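Local coordinates for protein putative glucoamylase (Bacteroides caccae ATCC 43185, PDB 4QT9) that probably hydrolyses glycosidic bonds as a glucoamylase-like glycoside hydrolase with an alpha/alpha-toroid fold, at residues Leu19-Met25 against Leu356-Arg360; Val223-His229 against Lys426-Asn430; Gly371-Asp377 against Arg389-Gln395. One frame throughout, in Å; residues are numbered along the deposited sequence.

Interaction 1. Residues Leu19-Met25 against Leu356-Arg360; sequences LSDDALM and LQVMR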
loop_
_atom_site.group_PDB
_atom_site.type_symbol
_atom_site.label_atom_id
_atom_site.label_comp_id
_atom_site.label_asym_id
_atom_site.label_seq_id
_atom_site.Cartn_x
_atom_site.Cartn_y
_atom_site.Cartn_z
ATOM N N LEU A 19 27.858 2.939 -11.202
ATOM C CA LEU A 19 26.598 3.509 -10.727
ATOM C C LEU A 19 26.418 3.264 -9.198
ATOM O O LEU A 19 26.260 2.115 -8.759
ATOM C CB LEU A 19 25.405 2.927 -11.532
ATOM C CG LEU A 19 24.022 3.593 -11.338
ATOM C CD1 LEU A 19 23.852 4.809 -12.248
ATOM C CD2 LEU A 19 22.915 2.609 -11.638
ATOM N N SER A 20 26.464 4.349 -8.393
ATOM C CA SER A 20 26.323 4.245 -6.939
ATOM C C SER A 20 24.891 3.860 -6.547
ATOM O O SER A 20 23.956 4.017 -7.348
ATOM C CB SER A 20 26.737 5.546 -6.246
ATOM O OG SER A 20 25.792 6.594 -6.390
ATOM N N ASP A 21 24.728 3.350 -5.306
ATOM C CA ASP A 21 23.425 2.984 -4.749
ATOM C C ASP A 21 22.510 4.198 -4.761
ATOM O O ASP A 21 21.344 4.066 -5.120
ATOM C CB ASP A 21 23.557 2.409 -3.324
ATOM C CG ASP A 21 24.092 0.980 -3.247
ATOM O OD1 ASP A 21 24.041 0.257 -4.283
ATOM O OD2 ASP A 21 24.530 0.569 -2.148
ATOM N N ASP A 22 23.055 5.387 -4.440
ATOM C CA ASP A 22 22.294 6.637 -4.453
ATOM C C ASP A 22 21.803 6.948 -5.866
ATOM O O ASP A 22 20.609 7.176 -6.053
ATOM C CB ASP A 22 23.119 7.797 -3.883
ATOM C CG ASP A 22 22.553 8.287 -2.566
ATOM O OD1 ASP A 22 21.618 9.141 -2.594
ATOM O OD2 ASP A 22 22.994 7.781 -1.508
ATOM N N ALA A 23 22.703 6.841 -6.859
ATOM C CA ALA A 23 22.409 7.052 -8.274
ATOM C C ALA A 23 21.315 6.081 -8.772
ATOM O O ALA A 23 20.396 6.501 -9.477
ATOM C CB ALA A 23 23.682 6.866 -9.088
ATOM N N LEU A 24 21.423 4.793 -8.413
ATOM C CA LEU A 24 20.470 3.753 -8.797
ATOM C C LEU A 24 19.101 4.044 -8.180
ATOM O O LEU A 24 18.081 3.953 -8.869
ATOM C CB LEU A 24 21.001 2.374 -8.350
ATOM C CG LEU A 24 20.037 1.171 -8.376
ATOM C CD1 LEU A 24 19.614 0.834 -9.798
ATOM C CD2 LEU A 24 20.688 -0.051 -7.729
HETATM N N MSE A 25 19.077 4.412 -6.891
HETATM C CA MSE A 25 17.824 4.726 -6.216
HETATM C C MSE A 25 17.157 5.945 -6.836
HETATM O O MSE A 25 15.943 5.929 -7.039
HETATM C CB MSE A 25 18.044 4.941 -4.724
HETATM C CG MSE A 25 18.329 3.637 -3.969
HETATM SE SE MSE A 25 18.340 3.952 -2.058
HETATM C CE MSE A 25 19.992 5.005 -1.880
ATOM N N LEU A 356 18.795 -3.708 -1.972
ATOM C CA LEU A 356 19.598 -2.985 -2.961
ATOM C C LEU A 356 20.280 -3.976 -3.910
ATOM O O LEU A 356 20.524 -3.643 -5.070
ATOM C CB LEU A 356 20.613 -2.067 -2.276
ATOM C CG LEU A 356 20.078 -0.697 -1.865
ATOM C CD1 LEU A 356 20.993 -0.016 -0.885
ATOM C CD2 LEU A 356 19.879 0.199 -3.071
ATOM N N GLN A 357 20.531 -5.213 -3.429
ATOM C CA GLN A 357 21.123 -6.309 -4.194
ATOM C C GLN A 357 20.190 -6.700 -5.330
ATOM O O GLN A 357 20.620 -6.856 -6.471
ATOM C CB GLN A 357 21.356 -7.513 -3.270
ATOM C CG GLN A 357 22.671 -8.192 -3.488
ATOM C CD GLN A 357 22.807 -9.423 -2.633
ATOM O OE1 GLN A 357 22.514 -9.411 -1.426
ATOM N NE2 GLN A 357 23.273 -10.512 -3.250
ATOM N N VAL A 358 18.896 -6.823 -5.013
ATOM C CA VAL A 358 17.886 -7.186 -5.999
ATOM C C VAL A 358 17.663 -6.002 -6.938
ATOM O O VAL A 358 17.586 -6.209 -8.159
ATOM C CB VAL A 358 16.592 -7.655 -5.291
ATOM C CG1 VAL A 358 15.455 -7.894 -6.282
ATOM C CG2 VAL A 358 16.875 -8.922 -4.497
HETATM N N MSE A 359 17.638 -4.763 -6.389
HETATM C CA MSE A 359 17.443 -3.557 -7.198
HETATM C C MSE A 359 18.541 -3.420 -8.261
HETATM O O MSE A 359 18.235 -3.151 -9.416
HETATM C CB MSE A 359 17.398 -2.303 -6.330
HETATM C CG MSE A 359 16.885 -1.080 -7.093
HETATM SE SE MSE A 359 17.058 0.558 -6.047
HETATM C CE MSE A 359 16.107 0.076 -4.488
ATOM N N ARG A 360 19.805 -3.611 -7.856
ATOM C CA ARG A 360 20.997 -3.553 -8.716
ATOM C C ARG A 360 20.926 -4.642 -9.817
ATOM O O ARG A 360 21.187 -4.337 -11.004
ATOM C CB ARG A 360 22.261 -3.705 -7.829
ATOM C CG ARG A 360 23.589 -4.045 -8.513
ATOM C CD ARG A 360 24.385 -2.826 -8.925
ATOM N NE ARG A 360 24.619 -1.896 -7.818
ATOM C CZ ARG A 360 24.710 -0.579 -7.963
ATOM N NH1 ARG A 360 24.592 -0.027 -9.166
ATOM N NH2 ARG A 360 24.919 0.197 -6.910
HETATM O O HOH W 1 23.493 -2.557 -4.927
#
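The helical turns Asp21-Met25 and Leu356-Arg360 meet at 65° with their axes 10.9 Å apart, Asp21 facing Leu356 and Leu24 facing Arg360 where the backbones are nearest. Arg360, bent at chi2 and chi3, carries its guanidinium over to the start of the other helix. There NH1 lies 2.7 Å from Leu19 O, and NH2 bonds to the same carbonyl, but both bonds are sharply bent and weak. The salt bridge from Arg360 NH2 to Asp21 OD1, 2.8 Å long, likewise holds a weak, off-line hydrogen bond, with the carboxylate and guanidinium planes 25° apart. A water completes the polar group: it donates to Asp21 OD1 and, weakly, to Leu356 O, and accepts from Arg360 NE. Leu24 suits the place beneath this charge, since its CD2 lies against one face of the guanidinium while also packing on Arg360 CA.

Deeper in, the contact turns apolar. Leu24 CG touches the selenium of Met359, a selenomethionine, at 3.8 Å, and CG of selenomethionine Met25 rests against both that SE and Leu356 CD2. Ile348 and helix 392-406 close over this flexible, unbranched pair. Ser20 is the N-cap of helix 21-37, its OG accepting from Ala23 N at 3.1 Å.

The join thus ties the first helix of the model to helix 352-364, consistent with helix-on-helix packing in an alpha/alpha toroid. Bent bonds share the arginine's charge between a carbonyl and a carboxylate, and Asp21, in its helix's first turn, is likely to be stabilised as an anion by Arg360 and the helix dipole.

Interaction 2. Residues Val223-His229 against Lys426-Asn430; sequences VPAAVYH and KLGFN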
loop_
_atom_site.group_PDB
_atom_site.type_symbol
_atom_site.label_atom_id
_atom_site.label_comp_id
_atom_site.label_asym_id
_atom_site.label_seq_id
_atom_site.Cartn_x
_atom_site.Cartn_y
_atom_site.Cartn_z
ATOM N N VAL A 223 -13.638 4.904 16.432
ATOM C CA VAL A 223 -14.194 3.708 17.028
ATOM C C VAL A 223 -13.622 3.475 18.444
ATOM O O VAL A 223 -12.491 3.900 18.717
ATOM C CB VAL A 223 -13.966 2.465 16.121
ATOM C CG1 VAL A 223 -14.587 2.671 14.747
ATOM C CG2 VAL A 223 -12.492 2.098 16.018
ATOM N N PRO A 224 -14.367 2.757 19.329
ATOM C CA PRO A 224 -13.796 2.395 20.656
ATOM C C PRO A 224 -12.546 1.517 20.525
ATOM O O PRO A 224 -12.430 0.799 19.535
ATOM C CB PRO A 224 -14.911 1.595 21.329
ATOM C CG PRO A 224 -16.119 1.786 20.511
ATOM C CD PRO A 224 -15.720 2.191 19.144
ATOM N N ALA A 225 -11.642 1.513 21.539
ATOM C CA ALA A 225 -10.439 0.666 21.515
ATOM C C ALA A 225 -10.796 -0.810 21.449
ATOM O O ALA A 225 -10.042 -1.577 20.854
ATOM C CB ALA A 225 -9.562 0.930 22.718
ATOM N N ALA A 226 -11.972 -1.196 21.996
ATOM C CA ALA A 226 -12.458 -2.591 21.984
ATOM C C ALA A 226 -12.538 -3.148 20.550
ATOM O O ALA A 226 -12.321 -4.342 20.339
ATOM C CB ALA A 226 -13.819 -2.683 22.665
ATOM N N VAL A 227 -12.811 -2.284 19.578
ATOM C CA VAL A 227 -12.886 -2.662 18.154
ATOM C C VAL A 227 -11.529 -3.235 17.713
ATOM O O VAL A 227 -11.516 -4.267 17.042
ATOM C CB VAL A 227 -13.367 -1.489 17.266
ATOM C CG1 VAL A 227 -13.209 -1.796 15.771
ATOM C CG2 VAL A 227 -14.812 -1.141 17.593
ATOM N N TYR A 228 -10.402 -2.616 18.145
ATOM C CA TYR A 228 -9.041 -3.109 17.844
ATOM C C TYR A 228 -8.685 -4.370 18.662
ATOM O O TYR A 228 -8.170 -5.311 18.093
ATOM C CB TYR A 228 -8.001 -2.007 18.118
ATOM C CG TYR A 228 -6.558 -2.442 17.948
ATOM C CD1 TYR A 228 -5.978 -2.522 16.686
ATOM C CD2 TYR A 228 -5.753 -2.701 19.053
ATOM C CE1 TYR A 228 -4.651 -2.905 16.523
ATOM C CE2 TYR A 228 -4.423 -3.088 18.903
ATOM C CZ TYR A 228 -3.882 -3.212 17.633
ATOM O OH TYR A 228 -2.577 -3.621 17.473
ATOM N N HIS A 229 -8.945 -4.386 19.983
ATOM C CA HIS A 229 -8.591 -5.494 20.870
ATOM C C HIS A 229 -9.457 -6.749 20.650
ATOM O O HIS A 229 -8.900 -7.861 20.629
ATOM C CB HIS A 229 -8.633 -5.031 22.327
ATOM C CG HIS A 229 -7.507 -4.092 22.637
ATOM N ND1 HIS A 229 -6.180 -4.523 22.621
ATOM C CD2 HIS A 229 -7.524 -2.767 22.873
ATOM C CE1 HIS A 229 -5.446 -3.452 22.863
ATOM N NE2 HIS A 229 -6.208 -2.374 23.032
ATOM N N LYS A 426 -4.501 5.843 21.917
ATOM C CA LYS A 426 -5.783 5.169 22.238
ATOM C C LYS A 426 -5.661 3.640 22.163
ATOM O O LYS A 426 -6.147 2.964 23.059
ATOM C CB LYS A 426 -6.920 5.622 21.275
ATOM C CG LYS A 426 -8.314 5.157 21.698
ATOM C CD LYS A 426 -9.372 5.259 20.565
ATOM C CE LYS A 426 -10.161 6.555 20.360
ATOM N NZ LYS A 426 -11.119 6.486 19.178
ATOM N N LEU A 427 -5.010 3.101 21.101
ATOM C CA LEU A 427 -4.867 1.642 20.881
ATOM C C LEU A 427 -3.676 0.998 21.587
ATOM O O LEU A 427 -3.473 -0.210 21.445
ATOM C CB LEU A 427 -4.796 1.305 19.380
ATOM C CG LEU A 427 -5.975 1.741 18.538
ATOM C CD1 LEU A 427 -5.828 1.243 17.121
ATOM C CD2 LEU A 427 -7.311 1.319 19.172
ATOM N N GLY A 428 -2.921 1.783 22.346
ATOM C CA GLY A 428 -1.799 1.261 23.131
ATOM C C GLY A 428 -0.468 1.170 22.409
ATOM O O GLY A 428 0.450 0.518 22.902
ATOM N N PHE A 429 -0.331 1.845 21.265
ATOM C CA PHE A 429 0.942 1.855 20.528
ATOM C C PHE A 429 1.937 2.828 21.171
ATOM O O PHE A 429 1.549 3.819 21.797
ATOM C CB PHE A 429 0.754 2.191 19.046
ATOM C CG PHE A 429 0.195 1.072 18.207
ATOM C CD1 PHE A 429 -1.181 0.878 18.103
ATOM C CD2 PHE A 429 1.039 0.262 17.445
ATOM C CE1 PHE A 429 -1.702 -0.137 17.291
ATOM C CE2 PHE A 429 0.515 -0.724 16.598
ATOM C CZ PHE A 429 -0.849 -0.938 16.552
ATOM N N ASN A 430 3.207 2.522 20.997
ATOM C CA ASN A 430 4.338 3.245 21.522
ATOM C C ASN A 430 5.477 3.268 20.487
ATOM O O ASN A 430 5.606 2.318 19.718
ATOM C CB ASN A 430 4.808 2.503 22.796
ATOM C CG ASN A 430 5.868 3.179 23.635
ATOM O OD1 ASN A 430 6.056 4.406 23.614
ATOM N ND2 ASN A 430 6.543 2.381 24.456
HETATM O O HOH W 2 -6.118 0.279 23.983
#
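Leu427 fills the angle between Ala225 and Tyr228 with its two methyls. CD2 presses on Tyr228 CB at 3.6 Å and also lies against Ala225, while CD1 sits over one face of the tyrosine ring in a CH-pi contact, 4.2 Å from the centroid and 28° off the normal. A branched leucine suits the site because one methyl can take the ring and the other the helix backbone. Tyr228 holds its CG opposite the backbone N (chi1 175°), a setting that sends the ring out across the segment to Phe429. The two rings meet obliquely, planes at 55°, with Phe429 CZ 3.3 Å from Tyr228 OH.

Two polar links flank this apolar centre. Lys426 bends at chi3 to bring NZ within 3.0 Å of Val223 O, approaching from above the carbonyl plane; the same ammonium also bonds to Ala216 O at the end of helix 209-217. His229 NE2 and Lys426 O are joined through one water, 2.8 Å from each, which lies in the plane of the imidazole.

The second shell fixes the aromatic groups. Tyr228 OH bonds to Asp278 and His229 ND1 to Tyr280 OH, and Trp232 lies nearly parallel to the Tyr228 ring. Gly428 ends helix 418-426 in a Schellman motif; its positive phi would jam a CB against the preceding carbonyl, and the turn it makes directs Phe429 toward Leu276.

The C-terminal tail is therefore held on the start of helix 225-232 by an apolar plug with polar links beside it. Two backbone carbonyls, Val223 O and Ala216 O, share the lysine's ammonium, whose charge probably polarises both.

Interaction 3. Residues Gly371-Asp377 against Arg389-Gln395; sequences GPFGFYD and RYLAIDQ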
loop_
_atom_site.group_PDB
_atom_site.type_symbol
_atom_site.label_atom_id
_atom_site.label_comp_id
_atom_site.label_asym_id
_atom_site.label_seq_id
_atom_site.Cartn_x
_atom_site.Cartn_y
_atom_site.Cartn_z
ATOM N N GLY A 371 11.191 -0.660 -17.269
ATOM C CA GLY A 371 10.531 0.116 -18.317
ATOM C C GLY A 371 10.439 1.617 -18.101
ATOM O O GLY A 371 11.143 2.162 -17.244
ATOM N N PRO A 372 9.561 2.317 -18.875
ATOM C CA PRO A 372 9.476 3.786 -18.750
ATOM C C PRO A 372 9.009 4.293 -17.381
ATOM O O PRO A 372 9.507 5.326 -16.948
ATOM C CB PRO A 372 8.478 4.191 -19.850
ATOM C CG PRO A 372 7.736 2.937 -20.181
ATOM C CD PRO A 372 8.696 1.820 -19.964
ATOM N N PHE A 373 8.090 3.571 -16.694
ATOM C CA PHE A 373 7.564 3.959 -15.376
ATOM C C PHE A 373 8.153 3.104 -14.222
ATOM O O PHE A 373 7.506 2.918 -13.191
ATOM C CB PHE A 373 6.021 3.885 -15.360
ATOM C CG PHE A 373 5.299 4.827 -16.300
ATOM C CD1 PHE A 373 5.942 5.946 -16.825
ATOM C CD2 PHE A 373 3.966 4.618 -16.628
ATOM C CE1 PHE A 373 5.278 6.818 -17.678
ATOM C CE2 PHE A 373 3.300 5.493 -17.483
ATOM C CZ PHE A 373 3.962 6.588 -18.001
ATOM N N GLY A 374 9.391 2.650 -14.407
ATOM C CA GLY A 374 10.127 1.829 -13.454
ATOM C C GLY A 374 10.026 0.346 -13.764
ATOM O O GLY A 374 9.725 -0.054 -14.897
ATOM N N PHE A 375 10.298 -0.482 -12.758
ATOM C CA PHE A 375 10.229 -1.925 -12.911
ATOM C C PHE A 375 8.826 -2.380 -13.221
ATOM O O PHE A 375 7.869 -1.914 -12.597
ATOM C CB PHE A 375 10.727 -2.640 -11.638
ATOM C CG PHE A 375 12.196 -2.408 -11.388
ATOM C CD1 PHE A 375 13.159 -3.042 -12.169
ATOM C CD2 PHE A 375 12.616 -1.497 -10.423
ATOM C CE1 PHE A 375 14.516 -2.770 -11.988
ATOM C CE2 PHE A 375 13.977 -1.275 -10.201
ATOM C CZ PHE A 375 14.917 -1.926 -10.973
ATOM N N TYR A 376 8.711 -3.297 -14.181
ATOM C CA TYR A 376 7.438 -3.904 -14.547
ATOM C C TYR A 376 6.935 -4.755 -13.377
ATOM O O TYR A 376 7.691 -5.039 -12.435
ATOM C CB TYR A 376 7.576 -4.710 -15.838
ATOM C CG TYR A 376 7.832 -3.838 -17.046
ATOM C CD1 TYR A 376 6.928 -2.838 -17.417
ATOM C CD2 TYR A 376 8.912 -4.084 -17.891
ATOM C CE1 TYR A 376 7.131 -2.064 -18.554
ATOM C CE2 TYR A 376 9.130 -3.305 -19.033
ATOM C CZ TYR A 376 8.232 -2.308 -19.363
ATOM O OH TYR A 376 8.431 -1.555 -20.485
ATOM N N ASP A 377 5.639 -5.080 -13.392
ATOM C CA ASP A 377 4.946 -5.730 -12.262
ATOM C C ASP A 377 5.531 -7.085 -11.789
ATOM O O ASP A 377 5.703 -7.320 -10.584
ATOM C CB ASP A 377 3.487 -5.966 -12.623
ATOM C CG ASP A 377 2.679 -6.175 -11.391
ATOM O OD1 ASP A 377 2.794 -5.344 -10.474
ATOM O OD2 ASP A 377 1.969 -7.205 -11.313
ATOM N N ARG A 389 3.846 -4.361 -18.165
ATOM C CA ARG A 389 2.648 -3.929 -17.443
ATOM C C ARG A 389 2.978 -3.496 -16.042
ATOM O O ARG A 389 3.931 -3.983 -15.426
ATOM C CB ARG A 389 1.590 -5.060 -17.419
ATOM C CG ARG A 389 1.067 -5.393 -18.833
ATOM C CD ARG A 389 0.253 -6.656 -18.920
ATOM N NE ARG A 389 -0.394 -6.737 -20.229
ATOM C CZ ARG A 389 -1.409 -7.543 -20.535
ATOM N NH1 ARG A 389 -1.893 -8.389 -19.632
ATOM N NH2 ARG A 389 -1.949 -7.509 -21.747
ATOM N N TYR A 390 2.201 -2.525 -15.567
ATOM C CA TYR A 390 2.289 -1.966 -14.229
ATOM C C TYR A 390 0.974 -2.016 -13.509
ATOM O O TYR A 390 -0.079 -1.989 -14.149
ATOM C CB TYR A 390 2.702 -0.501 -14.286
ATOM C CG TYR A 390 4.028 -0.248 -14.955
ATOM C CD1 TYR A 390 5.226 -0.422 -14.261
ATOM C CD2 TYR A 390 4.091 0.222 -16.261
ATOM C CE1 TYR A 390 6.450 -0.140 -14.858
ATOM C CE2 TYR A 390 5.314 0.504 -16.869
ATOM C CZ TYR A 390 6.490 0.336 -16.154
ATOM O OH TYR A 390 7.698 0.651 -16.716
ATOM N N LEU A 391 1.037 -2.028 -12.159
ATOM C CA LEU A 391 -0.105 -1.894 -11.252
ATOM C C LEU A 391 0.227 -0.815 -10.258
ATOM O O LEU A 391 1.314 -0.865 -9.664
ATOM C CB LEU A 391 -0.444 -3.206 -10.501
ATOM C CG LEU A 391 -0.933 -4.384 -11.326
ATOM C CD1 LEU A 391 -0.969 -5.626 -10.461
ATOM C CD2 LEU A 391 -2.322 -4.103 -11.910
ATOM N N ALA A 392 -0.695 0.140 -10.043
ATOM C CA ALA A 392 -0.536 1.214 -9.057
ATOM C C ALA A 392 -0.115 0.694 -7.677
ATOM O O ALA A 392 0.804 1.259 -7.085
ATOM C CB ALA A 392 -1.847 2.018 -8.921
ATOM N N ILE A 393 -0.754 -0.380 -7.183
ATOM C CA ILE A 393 -0.469 -0.946 -5.837
ATOM C C ILE A 393 0.929 -1.598 -5.747
ATOM O O ILE A 393 1.404 -1.853 -4.648
ATOM C CB ILE A 393 -1.584 -1.914 -5.327
ATOM C CG1 ILE A 393 -1.781 -3.151 -6.232
ATOM C CG2 ILE A 393 -2.919 -1.157 -5.072
ATOM C CD1 ILE A 393 -2.813 -4.184 -5.666
ATOM N N ASP A 394 1.573 -1.893 -6.872
ATOM C CA ASP A 394 2.911 -2.464 -6.805
ATOM C C ASP A 394 3.962 -1.341 -7.009
ATOM O O ASP A 394 4.962 -1.328 -6.302
ATOM C CB ASP A 394 3.070 -3.662 -7.774
ATOM C CG ASP A 394 2.221 -4.894 -7.368
ATOM O OD1 ASP A 394 1.721 -4.929 -6.232
ATOM O OD2 ASP A 394 2.041 -5.809 -8.202
ATOM N N GLN A 395 3.672 -0.326 -7.867
ATOM C CA GLN A 395 4.567 0.819 -8.098
ATOM C C GLN A 395 4.609 1.781 -6.906
ATOM O O GLN A 395 5.669 2.302 -6.573
ATOM C CB GLN A 395 4.169 1.582 -9.373
ATOM C CG GLN A 395 4.353 0.734 -10.634
ATOM C CD GLN A 395 5.697 0.043 -10.690
ATOM O OE1 GLN A 395 5.804 -1.185 -10.465
ATOM N NE2 GLN A 395 6.747 0.810 -10.981
HETATM O O HOH W 3 9.656 0.774 -9.878
HETATM O O HOH W 4 3.370 -2.961 -11.343
#
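The Tyr390 ring is held between two residues of segment 371-377: CB of Phe373 lies over one face, 3.9 Å from the centroid in a CH-pi contact, and CD1 of Tyr376 over the opposite face, 3.4 Å from Tyr390 CZ. The carbonyl oxygens of Gly374 and Phe375 line its edge. Both neighbouring rings are oblique to it, with planes about 40° away, and together the three make an aromatic cluster. Phe373 keeps CG opposite its carbonyl carbon (chi1 -63°), and its ring leads away from the contact to meet Tyr51.

The phenol oxygen lies inside the type I turn Gly371-Gly374. Tyr390 OH accepts from Phe373 N at 2.9 Å and donates to Gly374 O at 2.8 Å, a carbonyl that Gly371 N approaches from the other face of its plane. Glycine suits position 371, since a CB there would clash with both tyrosines, and position 374, where phi is positive (96°). A phenylalanine in place of Tyr390 would probably leave Phe373 N without its acceptor and Gly374 O without one of its two donors.

The turn joins the antiparallel hairpin strands 370-371 and 374-375; across from it, strand 389-391 pairs with 50-52 and leads straight into helix 392-406, as suits an alpha/alpha toroid with loops and short strands between helices. Leu391 is the N-cap. Where the backbones come closest, at Asp377 and Tyr390, Asp377 N bonds to Arg389 O at 2.9 Å.

The nearly coplanar carboxylates of Asp377 and Asp394 bring OD1 and OD2 respectively to 2.4 Å. Tyr320 N bonds to Asp377 OD2, which also touches Leu391 CD1. A water lies between Asp377 OD1 and Leu391 N, accepting from the latter, while Gln395 NE2 bonds weakly to Phe373 O.

Interactions 1 and 3 are neighbours, with centres about 17 Å apart, and they touch where Phe375 CZ packs 3.9 Å from Met359 O. They also share two helices: 21-37 opens in interaction 1 and farther along packs on Phe373, Phe375 and Tyr390, while 392-406 begins in interaction 3 and later covers Met25 and Met359. Interaction 2 lies on the opposite side of the chain's centre from both, its nearest atoms about 25 Å from interaction 1 and about 21 Å from interaction 3. Along the sequence, interaction 3 is nested within the loop that interaction 2 closes, whereas interactions 1 and 2 interleave; the first joins the model's N-terminal end to helix 352-364, the second its C-terminal tail to helix 225-232.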